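DUF4974 domain-containing protein (PDB 4M0N) probably acts as a membrane-bound anti-sigma factor of the FecR family, this chain being its C-terminal part with the FecR and FecR C-terminal domains. Local coordinates at residues V33-G38 with T53-D58; Q180-D185 with I225-T230; F190-Y195 with Y212-R217. The protein carries 1 engineered substitution. All blocks are in the same frame, centred on the assembly; numbering follows the deposited sequence.

Interaction 1: residues V33-G38 with T53-D58; sequences VTLPDG and TEFTSD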
loop_
_atom_site.group_PDB
_atom_site.type_symbol
_atom_site.label_atom_id
_atom_site.label_comp_id
_atom_site.label_asym_id
_atom_site.label_seq_id
_atom_site.Cartn_x
_atom_site.Cartn_y
_atom_site.Cartn_z
ATOM N N VAL A 33 -11.682 4.478 9.804
ATOM C CA VAL A 33 -11.784 4.872 11.187
ATOM C C VAL A 33 -11.421 6.327 11.353
ATOM O O VAL A 33 -10.568 6.867 10.652
ATOM C CB VAL A 33 -10.934 3.982 12.112
ATOM C CG1 VAL A 33 -9.465 4.179 11.836
ATOM C CG2 VAL A 33 -11.231 4.257 13.581
ATOM N N THR A 34 -12.108 6.975 12.273
ATOM C CA THR A 34 -11.758 8.310 12.630
ATOM C C THR A 34 -11.037 8.246 13.971
ATOM O O THR A 34 -11.567 7.716 14.961
ATOM C CB THR A 34 -12.984 9.210 12.694
ATOM O OG1 THR A 34 -13.648 9.147 11.440
ATOM C CG2 THR A 34 -12.587 10.617 12.952
ATOM N N LEU A 35 -9.832 8.798 14.001
ATOM C CA LEU A 35 -9.050 8.824 15.219
ATOM C C LEU A 35 -9.502 9.921 16.192
ATOM O O LEU A 35 -10.248 10.827 15.821
ATOM C CB LEU A 35 -7.568 8.992 14.861
ATOM C CG LEU A 35 -6.978 7.829 14.080
ATOM C CD1 LEU A 35 -5.545 8.137 13.686
ATOM C CD2 LEU A 35 -7.031 6.544 14.893
ATOM N N PRO A 36 -9.042 9.853 17.450
ATOM C CA PRO A 36 -9.465 10.825 18.475
ATOM C C PRO A 36 -9.190 12.286 18.141
ATOM O O PRO A 36 -9.853 13.173 18.688
ATOM C CB PRO A 36 -8.642 10.415 19.697
ATOM C CG PRO A 36 -8.367 8.972 19.491
ATOM C CD PRO A 36 -8.170 8.810 18.023
ATOM N N ASP A 37 -8.195 12.542 17.289
ATOM C CA ASP A 37 -7.874 13.897 16.865
ATOM C C ASP A 37 -8.680 14.333 15.634
ATOM O O ASP A 37 -8.466 15.434 15.126
ATOM C CB ASP A 37 -6.375 13.988 16.520
ATOM C CG ASP A 37 -6.008 13.154 15.306
ATOM O OD1 ASP A 37 -6.754 12.199 15.023
ATOM O OD2 ASP A 37 -4.993 13.470 14.627
ATOM N N GLY A 38 -9.533 13.454 15.108
ATOM C CA GLY A 38 -10.297 13.764 13.895
ATOM C C GLY A 38 -9.654 13.303 12.594
ATOM O O GLY A 38 -10.233 13.461 11.521
ATOM N N THR A 53 -6.697 5.316 22.568
ATOM C CA THR A 53 -8.048 5.910 22.578
ATOM C C THR A 53 -8.013 7.438 22.864
ATOM O O THR A 53 -8.983 8.141 22.618
ATOM C CB THR A 53 -8.983 5.118 23.509
ATOM O OG1 THR A 53 -8.336 4.937 24.762
ATOM C CG2 THR A 53 -9.295 3.726 22.878
ATOM N N GLU A 54 -6.883 7.934 23.356
ATOM C CA GLU A 54 -6.626 9.365 23.506
ATOM C C GLU A 54 -5.154 9.635 23.190
ATOM O O GLU A 54 -4.299 8.858 23.611
ATOM C CB GLU A 54 -6.944 9.773 24.951
ATOM C CG GLU A 54 -6.789 11.247 25.286
ATOM C CD GLU A 54 -7.505 11.612 26.585
ATOM O OE1 GLU A 54 -8.228 10.751 27.134
ATOM O OE2 GLU A 54 -7.358 12.758 27.059
ATOM N N PHE A 55 -4.858 10.718 22.471
ATOM C CA PHE A 55 -3.479 11.108 22.187
ATOM C C PHE A 55 -3.039 12.004 23.360
ATOM O O PHE A 55 -3.336 13.202 23.382
ATOM C CB PHE A 55 -3.367 11.887 20.864
ATOM C CG PHE A 55 -3.552 11.042 19.627
ATOM C CD1 PHE A 55 -2.721 9.952 19.392
ATOM C CD2 PHE A 55 -4.504 11.377 18.663
ATOM C CE1 PHE A 55 -2.855 9.197 18.227
ATOM C CE2 PHE A 55 -4.655 10.612 17.513
ATOM C CZ PHE A 55 -3.837 9.534 17.301
ATOM N N THR A 56 -2.370 11.415 24.341
ATOM C CA THR A 56 -2.002 12.151 25.559
ATOM C C THR A 56 -0.581 12.722 25.520
ATOM O O THR A 56 -0.227 13.556 26.359
ATOM C CB THR A 56 -2.152 11.272 26.819
ATOM O OG1 THR A 56 -1.356 10.088 26.683
ATOM C CG2 THR A 56 -3.613 10.885 27.033
ATOM N N SER A 57 0.236 12.277 24.565
ATOM C CA SER A 57 1.632 12.720 24.518
ATOM C C SER A 57 1.761 13.991 23.672
ATOM O O SER A 57 0.751 14.549 23.240
ATOM C CB SER A 57 2.519 11.602 23.980
ATOM O OG SER A 57 2.196 11.323 22.639
ATOM N N ASP A 58 2.995 14.452 23.456
ATOM C CA ASP A 58 3.261 15.604 22.581
ATOM C C ASP A 58 3.266 15.231 21.086
ATOM O O ASP A 58 3.484 16.088 20.217
ATOM C CB ASP A 58 4.604 16.255 22.935
ATOM C CG ASP A 58 5.786 15.304 22.766
ATOM O OD1 ASP A 58 5.714 14.163 23.273
ATOM O OD2 ASP A 58 6.787 15.698 22.126
#
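F55 meets L35 and D37 at the edge of its ring and also packs against P36; all three lie in the turn after strand 31-34. Ring atom CE2 does most of the touching. D37 OD1 lies 3.6 Å from F55 CE2, near the plane of the ring. The carboxylate thus meets an edge, and the two planes are 75° apart. CG of D37 takes the crowded position between backbone N and carbonyl carbon (chi1 66°), where it comes within 3.6 Å of F55 CE2. P36 crosses the phenylalanine side chain at about a right angle, with CD of P36 4.0 Å from F55 CE2. CG of P36 also packs on the backbone, 3.3 Å from T53 O. L35 CD1 comes up at the ring edge, 4.2 Å from F55 CZ. L35 is buried and also touches Y51, V62 and F80. The turn is type I and is closed by G38 N to L35 O at 2.8 Å. Positive phi at G38 suits a residue without a side chain. The turn leads from strand 31-34 of one large sheet of the FecR domain to strand 40-43. The loop 53-58 joins two strands of the other large sheet. D37 OD2 bonds T39 OG1 and makes a salt bridge with R60; OD1 too is hydrogen-bonded just beyond the turn. The oxygen at the slightly positive ring edge probably adds a weak attraction, but with no polar bond across the pair the contact rests mainly on packing.

Interaction 2: residues Q180-D185 with I225-T230; sequences QEIVLD and IVLYKT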
loop_
_atom_site.group_PDB
_atom_site.type_symbol
_atom_site.label_atom_id
_atom_site.label_comp_id
_atom_site.label_asym_id
_atom_site.label_seq_id
_atom_site.Cartn_x
_atom_site.Cartn_y
_atom_site.Cartn_z
ATOM N N GLN A 180 -8.026 -14.291 -2.369
ATOM C CA GLN A 180 -7.829 -15.435 -3.217
ATOM C C GLN A 180 -6.345 -15.745 -3.311
ATOM O O GLN A 180 -5.569 -14.890 -3.722
ATOM C CB GLN A 180 -8.400 -15.137 -4.600
ATOM C CG GLN A 180 -8.075 -16.179 -5.659
ATOM C CD GLN A 180 -8.558 -17.578 -5.280
ATOM O OE1 GLN A 180 -9.763 -17.807 -5.136
ATOM N NE2 GLN A 180 -7.624 -18.513 -5.110
ATOM N N GLU A 181 -5.948 -16.972 -2.943
ATOM C CA GLU A 181 -4.549 -17.364 -3.031
ATOM C C GLU A 181 -4.134 -17.443 -4.499
ATOM O O GLU A 181 -4.805 -18.061 -5.329
ATOM C CB GLU A 181 -4.301 -18.703 -2.339
ATOM C CG GLU A 181 -2.829 -18.967 -2.039
ATOM C CD GLU A 181 -2.489 -20.449 -1.891
ATOM O OE1 GLU A 181 -3.393 -21.255 -1.596
ATOM O OE2 GLU A 181 -1.305 -20.805 -2.078
ATOM N N ILE A 182 -3.030 -16.781 -4.813
ATOM C CA ILE A 182 -2.497 -16.801 -6.151
ATOM C C ILE A 182 -1.015 -17.084 -6.037
ATOM O O ILE A 182 -0.315 -16.375 -5.333
ATOM C CB ILE A 182 -2.670 -15.457 -6.872
ATOM C CG1 ILE A 182 -4.143 -15.072 -6.985
ATOM C CG2 ILE A 182 -2.013 -15.504 -8.245
ATOM C CD1 ILE A 182 -4.331 -13.637 -7.458
ATOM N N VAL A 183 -0.566 -18.113 -6.743
ATOM C CA VAL A 183 0.832 -18.527 -6.737
ATOM C C VAL A 183 1.396 -18.480 -8.162
ATOM O O VAL A 183 0.659 -18.637 -9.134
ATOM C CB VAL A 183 0.974 -19.951 -6.150
ATOM C CG1 VAL A 183 0.268 -20.038 -4.805
ATOM C CG2 VAL A 183 0.415 -21.007 -7.097
ATOM N N LEU A 184 2.702 -18.245 -8.259
ATOM C CA LEU A 184 3.428 -18.261 -9.527
ATOM C C LEU A 184 4.015 -19.643 -9.742
ATOM O O LEU A 184 4.625 -20.196 -8.823
ATOM C CB LEU A 184 4.568 -17.230 -9.496
ATOM C CG LEU A 184 4.149 -15.758 -9.465
ATOM C CD1 LEU A 184 5.311 -14.845 -9.096
ATOM C CD2 LEU A 184 3.564 -15.365 -10.814
ATOM N N ASP A 185 3.808 -20.207 -10.937
ATOM C CA ASP A 185 4.468 -21.440 -11.353
ATOM C C ASP A 185 5.969 -21.320 -11.040
ATOM O O ASP A 185 6.630 -20.419 -11.552
ATOM C CB ASP A 185 4.237 -21.671 -12.863
ATOM C CG ASP A 185 4.825 -22.978 -13.376
ATOM O OD1 ASP A 185 5.629 -23.612 -12.675
ATOM O OD2 ASP A 185 4.486 -23.371 -14.512
ATOM N N ILE A 225 -5.236 -20.181 -7.312
ATOM C CA ILE A 225 -5.002 -19.794 -8.691
ATOM C C ILE A 225 -3.503 -19.844 -8.927
ATOM O O ILE A 225 -2.728 -19.291 -8.145
ATOM C CB ILE A 225 -5.535 -18.386 -9.034
ATOM C CG1 ILE A 225 -7.057 -18.366 -8.954
ATOM C CG2 ILE A 225 -5.092 -17.976 -10.434
ATOM C CD1 ILE A 225 -7.655 -17.004 -9.187
ATOM N N VAL A 226 -3.111 -20.510 -10.011
ATOM C CA VAL A 226 -1.703 -20.645 -10.405
ATOM C C VAL A 226 -1.455 -19.887 -11.705
ATOM O O VAL A 226 -2.191 -20.052 -12.670
ATOM C CB VAL A 226 -1.327 -22.119 -10.620
ATOM C CG1 VAL A 226 0.140 -22.242 -11.025
ATOM C CG2 VAL A 226 -1.624 -22.941 -9.366
ATOM N N LEU A 227 -0.432 -19.039 -11.718
ATOM C CA LEU A 227 -0.070 -18.286 -12.914
ATOM C C LEU A 227 1.060 -19.007 -13.613
ATOM O O LEU A 227 1.927 -19.589 -12.957
ATOM C CB LEU A 227 0.385 -16.866 -12.572
ATOM C CG LEU A 227 -0.630 -15.958 -11.877
ATOM C CD1 LEU A 227 -0.106 -14.527 -11.748
ATOM C CD2 LEU A 227 -1.970 -15.964 -12.607
ATOM N N TYR A 228 1.038 -18.987 -14.941
ATOM C CA TYR A 228 2.042 -19.697 -15.717
ATOM C C TYR A 228 2.232 -19.057 -17.091
ATOM O O TYR A 228 1.597 -18.045 -17.410
ATOM C CB TYR A 228 1.674 -21.177 -15.822
ATOM C CG TYR A 228 0.460 -21.443 -16.662
ATOM C CD1 TYR A 228 -0.827 -21.270 -16.154
ATOM C CD2 TYR A 228 0.595 -21.903 -17.979
ATOM C CE1 TYR A 228 -1.945 -21.525 -16.945
ATOM C CE2 TYR A 228 -0.505 -22.156 -18.769
ATOM C CZ TYR A 228 -1.770 -21.967 -18.257
ATOM O OH TYR A 228 -2.833 -22.224 -19.084
ATOM N N LYS A 229 3.158 -19.624 -17.866
ATOM C CA LYS A 229 3.435 -19.190 -19.238
ATOM C C LYS A 229 3.614 -20.438 -20.082
ATOM O O LYS A 229 3.844 -21.520 -19.549
ATOM C CB LYS A 229 4.713 -18.332 -19.322
ATOM C CG LYS A 229 4.586 -16.937 -18.735
ATOM C CD LYS A 229 5.899 -16.152 -18.771
ATOM C CE LYS A 229 5.751 -14.801 -18.072
ATOM N NZ LYS A 229 7.029 -14.034 -17.957
ATOM N N THR A 230 3.500 -20.261 -21.396
ATOM C CA THR A 230 3.749 -21.321 -22.387
ATOM C C THR A 230 4.068 -20.691 -23.749
ATOM O O THR A 230 3.508 -19.653 -24.101
ATOM C CB THR A 230 2.528 -22.253 -22.555
ATOM O OG1 THR A 230 1.325 -21.478 -22.489
ATOM C CG2 THR A 230 2.494 -23.346 -21.474
#
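I182 and I225 lie side by side and point the same way, with CG1 of I182 4.1 Å from I225 CB. CG2 of I182 packs 3.9 Å from L227 CG. L184 completes the row, its CD2 3.9 Å from L227 CD1. The helices cover this face, and I182 and L227 are buried. I171 of helix 167-178 touches I182, L184 and L227, and helix 203-214 adds L203 on I225 and L207 on L227. The backbones pair in parallel, and V183 is gripped through both its N and its O by strand 224-228. V183 N gives to I225 O at 2.8 Å, and V183 O accepts from L227 N, also at 2.8 Å. D185 N gives to L227 O. Strand 224-228 is the middle strand of a three-stranded mixed sheet, with 182-184 parallel on one side and 217-221 antiparallel on the other. Both helices lie against one face of it, as in a small alpha-beta sandwich, consistent with the grouping of this family with secretin N0 domains. On the other face CG2 of V183 meets CG2 of V226 at 3.6 Å, and V226 is buried. The looser parts are partly exposed V183 and, at the start of the pairing, exposed E181. The carbonyl O of E181 accepts from I225 N and from Q180 NE2, which reach it from opposite faces of the carbonyl plane. Q180 CG, anti to the backbone N (chi1 171°), comes 3.6 Å from I225 CD1. At the far end D185 OD2 touches Y228 CB at 3.8 Å, while D185 OD1 accepts from N187 N.

Interaction 3: residues F190-Y195 with Y212-R217; sequences FDDYIY and YSTGIR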
loop_
_atom_site.group_PDB
_atom_site.type_symbol
_atom_site.label_atom_id
_atom_site.label_comp_id
_atom_site.label_asym_id
_atom_site.label_seq_id
_atom_site.Cartn_x
_atom_site.Cartn_y
_atom_site.Cartn_z
ATOM N N PHE A 190 9.223 -15.041 -14.074
ATOM C CA PHE A 190 8.262 -13.930 -13.952
ATOM C C PHE A 190 8.987 -12.611 -13.692
ATOM O O PHE A 190 9.022 -12.115 -12.566
ATOM C CB PHE A 190 7.248 -14.209 -12.838
ATOM C CG PHE A 190 6.226 -15.248 -13.203
ATOM C CD1 PHE A 190 5.108 -14.902 -13.950
ATOM C CD2 PHE A 190 6.375 -16.562 -12.793
ATOM C CE1 PHE A 190 4.159 -15.850 -14.284
ATOM C CE2 PHE A 190 5.434 -17.521 -13.140
ATOM C CZ PHE A 190 4.323 -17.162 -13.883
ATOM N N ASP A 191 9.548 -12.055 -14.759
ATOM C CA ASP A 191 10.342 -10.830 -14.686
ATOM C C ASP A 191 9.518 -9.614 -15.116
ATOM O O ASP A 191 10.069 -8.547 -15.386
ATOM C CB ASP A 191 11.566 -10.985 -15.601
ATOM C CG ASP A 191 12.808 -10.310 -15.052
ATOM O OD1 ASP A 191 12.792 -9.072 -14.840
ATOM O OD2 ASP A 191 13.818 -11.026 -14.863
ATOM N N ASP A 192 8.198 -9.760 -15.152
ATOM C CA ASP A 192 7.343 -8.772 -15.804
ATOM C C ASP A 192 7.066 -7.552 -14.917
ATOM O O ASP A 192 7.036 -7.637 -13.689
ATOM C CB ASP A 192 6.015 -9.403 -16.209
ATOM C CG ASP A 192 6.191 -10.709 -16.958
ATOM O OD1 ASP A 192 6.571 -11.715 -16.316
ATOM O OD2 ASP A 192 5.936 -10.726 -18.182
ATOM N N TYR A 193 6.867 -6.418 -15.579
ATOM C CA TYR A 193 6.403 -5.209 -14.916
ATOM C C TYR A 193 5.036 -4.861 -15.500
ATOM O O TYR A 193 4.835 -4.918 -16.723
ATOM C CB TYR A 193 7.407 -4.075 -15.122
ATOM C CG TYR A 193 8.728 -4.339 -14.441
ATOM C CD1 TYR A 193 8.822 -4.320 -13.056
ATOM C CD2 TYR A 193 9.883 -4.621 -15.179
ATOM C CE1 TYR A 193 10.016 -4.578 -12.415
ATOM C CE2 TYR A 193 11.090 -4.878 -14.546
ATOM C CZ TYR A 193 11.152 -4.853 -13.167
ATOM O OH TYR A 193 12.330 -5.094 -12.504
ATOM N N ILE A 194 4.091 -4.535 -14.623
ATOM C CA ILE A 194 2.712 -4.345 -15.027
ATOM C C ILE A 194 2.310 -2.878 -15.043
ATOM O O ILE A 194 2.695 -2.093 -14.153
ATOM C CB ILE A 194 1.760 -5.121 -14.101
ATOM C CG1 ILE A 194 2.203 -6.587 -13.981
ATOM C CG2 ILE A 194 0.316 -4.998 -14.560
ATOM C CD1 ILE A 194 2.209 -7.375 -15.268
ATOM N N TYR A 195 1.532 -2.527 -16.060
ATOM C CA TYR A 195 0.958 -1.194 -16.206
ATOM C C TYR A 195 -0.548 -1.322 -16.351
ATOM O O TYR A 195 -1.040 -2.262 -16.979
ATOM C CB TYR A 195 1.505 -0.503 -17.466
ATOM C CG TYR A 195 3.002 -0.288 -17.461
ATOM C CD1 TYR A 195 3.879 -1.327 -17.777
ATOM C CD2 TYR A 195 3.541 0.957 -17.154
ATOM C CE1 TYR A 195 5.248 -1.132 -17.779
ATOM C CE2 TYR A 195 4.911 1.168 -17.154
ATOM C CZ TYR A 195 5.762 0.123 -17.458
ATOM O OH TYR A 195 7.127 0.343 -17.455
ATOM N N TYR A 212 -3.337 -10.488 -21.618
ATOM C CA TYR A 212 -3.238 -9.678 -22.839
ATOM C C TYR A 212 -1.910 -8.925 -22.939
ATOM O O TYR A 212 -1.338 -8.809 -24.025
ATOM C CB TYR A 212 -4.413 -8.694 -22.921
ATOM C CG TYR A 212 -4.432 -7.829 -24.172
ATOM C CD1 TYR A 212 -3.685 -6.649 -24.247
ATOM C CD2 TYR A 212 -5.209 -8.186 -25.275
ATOM C CE1 TYR A 212 -3.700 -5.859 -25.391
ATOM C CE2 TYR A 212 -5.233 -7.398 -26.420
ATOM C CZ TYR A 212 -4.479 -6.237 -26.472
ATOM O OH TYR A 212 -4.505 -5.458 -27.608
ATOM N N SER A 213 -1.422 -8.418 -21.814
ATOM C CA SER A 213 -0.202 -7.613 -21.781
ATOM C C SER A 213 1.094 -8.426 -21.738
ATOM O O SER A 213 2.117 -7.977 -22.250
ATOM C CB SER A 213 -0.232 -6.676 -20.567
ATOM O OG SER A 213 -1.341 -5.796 -20.636
ATOM N N THR A 214 1.058 -9.605 -21.120
ATOM C CA THR A 214 2.285 -10.332 -20.784
ATOM C C THR A 214 2.381 -11.737 -21.352
ATOM O O THR A 214 3.473 -12.302 -21.390
ATOM C CB THR A 214 2.425 -10.466 -19.257
ATOM O OG1 THR A 214 1.367 -11.299 -18.752
ATOM C CG2 THR A 214 2.368 -9.099 -18.612
ATOM N N GLY A 215 1.251 -12.301 -21.784
ATOM C CA GLY A 215 1.164 -13.722 -22.085
ATOM C C GLY A 215 0.947 -14.616 -20.867
ATOM O O GLY A 215 0.695 -15.807 -21.012
ATOM N N ILE A 216 1.007 -14.064 -19.661
ATOM C CA ILE A 216 0.806 -14.883 -18.465
ATOM C C ILE A 216 -0.621 -15.452 -18.448
ATOM O O ILE A 216 -1.585 -14.704 -18.579
ATOM C CB ILE A 216 1.072 -14.056 -17.192
ATOM C CG1 ILE A 216 2.553 -13.671 -17.120
ATOM C CG2 ILE A 216 0.685 -14.821 -15.923
ATOM C CD1 ILE A 216 2.815 -12.507 -16.196
ATOM N N ARG A 217 -0.749 -16.773 -18.326
ATOM C CA ARG A 217 -2.057 -17.409 -18.200
ATOM C C ARG A 217 -2.310 -17.777 -16.750
ATOM O O ARG A 217 -1.397 -17.750 -15.911
ATOM C CB ARG A 217 -2.161 -18.662 -19.078
ATOM C CG ARG A 217 -2.286 -18.365 -20.565
ATOM C CD ARG A 217 -2.393 -19.633 -21.400
ATOM N NE ARG A 217 -1.953 -19.356 -22.770
ATOM C CZ ARG A 217 -2.721 -18.866 -23.744
ATOM N NH1 ARG A 217 -4.013 -18.609 -23.541
ATOM N NH2 ARG A 217 -2.187 -18.634 -24.942
#
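This is a side-chain packing contact, in which F190, D192 and I194 meet T214 and I216 where helix 203-214 ends in the FecR C-terminal domain. One partner is the run into strand 193-199; the other is the helix end and the link to strand 217-221. I216 lies against the rim of the F190 ring. Its CG1 is 3.9 Å from F190 CE1, and I216 CG2 lies in the ring plane. CD1 of I216 meets D192 tip to tip, 3.8 Å from D192 OD1. That same oxygen makes a salt bridge with K229 NZ. D192 OD2 turns to the threonine and lies 3.7 Å from T214 CB. T214 CG2 stands anti to the carbonyl carbon (OG1 at chi1 66°) and packs 3.8 Å from I194 CD1. The two side chains cross at about a right angle. I194 is buried and also rests on F162, I167 and V170. G215 follows with positive phi, the first residue to leave the helix. T214 OG1 is bonded to I210 O one turn back and accepts from I216 N at 2.9 Å (N-H...O angle 160°). An alanine at T214 would probably leave I216 N without its side-chain acceptor and open a small gap beside I194 CD1. The bond from I216 N makes an ST turn, here at the C-terminal end of a helix.

Overall arrangement
From the N terminus, interaction 1 comes first. It closes a short loop within the FecR domain and brings together connections of its two large sheets. Interactions 2 and 3 both come later, in the FecR C-terminal domain and on the opposite side of the chain's centre. Centres of interactions 1 and 2 are about 42 Å apart. Interaction 2 closes a long loop from 180-185 to 225-230, and interaction 3 is nested inside that loop. These two touch. R217 N probably bonds Y228 O, and K229 packs on I216. Together they tie the three-stranded sheet to helix 203-214 and to the start of strand 193-199.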